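Cd1 (Flavonifractor plautii, PDB 7D39) is an FMN-dependent ene-reductase of gut bacteria that probably reduces the ring C=C bond of flavones and flavonols to start their breakdown. Local coordinates at residues E277-G280 with K281-N285. Numbering follows the deposited sequence.
Sequences ENTG and KKIAN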
ATOM      1  N   GLU A 277       2.788  22.115  -9.889  1.00 29.81           N
ATOM      2  CA  GLU A 277       2.479  23.537  -9.771  1.00 29.86           C
ATOM      3  C   GLU A 277       2.889  24.075  -8.405  1.00 36.35           C
ATOM      4  O   GLU A 277       3.513  25.135  -8.305  1.00 35.82           O
ATOM      5  CB  GLU A 277       0.988  23.779  -9.990  1.00 33.53           C
ATOM      6  CG  GLU A 277       0.478  23.559 -11.391  1.00 51.54           C
ATOM      7  CD  GLU A 277      -1.037  23.722 -11.470  1.00 66.43           C
ATOM      8  OE1 GLU A 277      -1.701  23.641 -10.409  1.00 69.87           O
ATOM      9  OE2 GLU A 277      -1.561  23.933 -12.588  1.00 68.30           O
ATOM     10  N   ASN A 278       2.541  23.352  -7.335  1.00 29.56           N
ATOM     11  CA  ASN A 278       2.802  23.852  -5.991  1.00 26.50           C
ATOM     12  C   ASN A 278       4.285  23.819  -5.654  1.00 28.75           C
ATOM     13  O   ASN A 278       4.773  24.697  -4.934  1.00 29.56           O
ATOM     14  CB  ASN A 278       1.974  23.052  -4.988  1.00 26.60           C
ATOM     15  CG  ASN A 278       0.500  23.355  -5.120  1.00 35.26           C
ATOM     16  OD1 ASN A 278       0.121  24.506  -5.324  1.00 48.43           O
ATOM     17  ND2 ASN A 278      -0.331  22.337  -5.057  1.00 27.04           N
ATOM     18  N   THR A 279       5.014  22.827  -6.169  1.00 25.52           N
ATOM     19  CA  THR A 279       6.466  22.815  -6.037  1.00 24.52           C
ATOM     20  C   THR A 279       7.087  24.014  -6.735  1.00 26.05           C
ATOM     21  O   THR A 279       8.009  24.643  -6.205  1.00 31.67           O
ATOM     22  CB  THR A 279       7.028  21.521  -6.614  1.00 24.59           C
ATOM     23  OG1 THR A 279       6.554  20.420  -5.844  1.00 26.76           O
ATOM     24  CG2 THR A 279       8.519  21.542  -6.547  1.00 28.85           C
ATOM     25  N   GLY A 280       6.591  24.348  -7.926  1.00 25.51           N
ATOM     26  CA  GLY A 280       7.085  25.530  -8.614  1.00 27.65           C
ATOM     27  C   GLY A 280       6.841  26.794  -7.814  1.00 30.40           C
ATOM     28  O   GLY A 280       7.737  27.622  -7.651  1.00 31.38           O
ATOM     29  N   LYS A 281       5.626  26.944  -7.280  1.00 26.55           N
ATOM     30  CA  LYS A 281       5.346  28.074  -6.401  1.00 28.58           C
ATOM     31  C   LYS A 281       6.332  28.125  -5.246  1.00 26.28           C
ATOM     32  O   LYS A 281       6.819  29.202  -4.881  1.00 26.69           O
ATOM     33  CB  LYS A 281       3.919  27.989  -5.856  1.00 27.57           C
ATOM     34  CG  LYS A 281       2.839  28.489  -6.778  1.00 38.15           C
ATOM     35  CD  LYS A 281       1.451  28.021  -6.317  1.00 47.51           C
ATOM     36  CE  LYS A 281       0.357  28.491  -7.280  1.00 57.65           C
ATOM     37  NZ  LYS A 281      -1.001  28.068  -6.851  1.00 62.78           N
ATOM     38  N   LYS A 282       6.632  26.971  -4.641  1.00 25.43           N
ATOM     39  CA  LYS A 282       7.510  26.982  -3.473  1.00 24.98           C
ATOM     40  C   LYS A 282       8.910  27.444  -3.844  1.00 25.70           C
ATOM     41  O   LYS A 282       9.516  28.239  -3.123  1.00 32.53           O
ATOM     42  CB  LYS A 282       7.571  25.598  -2.815  1.00 24.08           C
ATOM     43  CG  LYS A 282       8.387  25.584  -1.498  1.00 24.87           C
ATOM     44  CD  LYS A 282       8.893  24.197  -1.196  1.00 34.33           C
ATOM     45  CE  LYS A 282       9.191  23.968   0.277  1.00 33.92           C
ATOM     46  NZ  LYS A 282       9.548  22.518   0.444  1.00 30.49           N
ATOM     47  N   ILE A 283       9.453  26.929  -4.946  1.00 28.41           N
ATOM     48  CA  ILE A 283      10.803  27.303  -5.352  1.00 32.92           C
ATOM     49  C   ILE A 283      10.904  28.810  -5.516  1.00 31.18           C
ATOM     50  O   ILE A 283      11.881  29.433  -5.083  1.00 33.97           O
ATOM     51  CB  ILE A 283      11.191  26.564  -6.645  1.00 35.63           C
ATOM     52  CG1 ILE A 283      11.451  25.090  -6.351  1.00 31.86           C
ATOM     53  CG2 ILE A 283      12.397  27.231  -7.308  1.00 36.37           C
ATOM     54  CD1 ILE A 283      11.335  24.216  -7.566  1.00 42.51           C
ATOM     55  N   ALA A 284       9.885  29.423  -6.116  1.00 30.24           N
ATOM     56  CA  ALA A 284       9.895  30.871  -6.268  1.00 33.78           C
ATOM     57  C   ALA A 284       9.747  31.561  -4.919  1.00 32.72           C
ATOM     58  O   ALA A 284      10.447  32.540  -4.634  1.00 30.86           O
ATOM     59  CB  ALA A 284       8.787  31.297  -7.224  1.00 32.42           C
ATOM     60  N   ASN A 285       8.851  31.056  -4.072  1.00 32.63           N
ATOM     61  CA  ASN A 285       8.663  31.633  -2.746  1.00 28.11           C
ATOM     62  C   ASN A 285       9.942  31.569  -1.908  1.00 27.09           C
ATOM     63  O   ASN A 285      10.184  32.451  -1.082  1.00 28.50           O
ATOM     64  CB  ASN A 285       7.503  30.918  -2.044  1.00 26.74           C
ATOM     65  CG  ASN A 285       6.137  31.471  -2.454  1.00 32.52           C
ATOM     66  OD1 ASN A 285       5.999  32.655  -2.755  1.00 34.74           O
ATOM     67  ND2 ASN A 285       5.126  30.619  -2.452  1.00 29.71           N
TER
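Lys281 N donates to Glu277 O at 3.0 Å, opening a run of four i to i+4 backbone hydrogen bonds that join 277-280 to 281-284 in one alpha-helix. Lys282 to Asn278, Ile283 to Thr279 and Ala284 to Gly280 follow, and Asn285 N to Lys281 O continues the pattern. The bond from Lys282 N to Asn278 O is the most bent of the four, with an N-H...O angle of 149°, while the others stay near 165°. Side-chain contacts are sparse. The extended Lys281 chain runs back toward the start of the helix beside the Asn278 amide, its CD 3.9 Å from Asn278 OD1. Its chi1 of -81° sets Lys281 CG beside its own backbone N, hence 3.7 Å from Glu277 O, which that N-H bonds. Lys281 NZ remains 5.7 Å from Glu277 OE1, too far for a salt bridge, though the opposite charges may attract weakly. One turn apart, methyl Thr279 CG2 meets Ile283 CD1 at 4.0 Å, a small apolar touch, while Thr279 OG1 turns back to bond with Ile275 O. All the touching residues lie at the surface. They form the last turns of helix 265-285, which follows the antiparallel sheet ending in strand 248-252; beyond Asn285, whose carbonyl accepts a bond from Thr288 OG1, the chain enters helix 289-301.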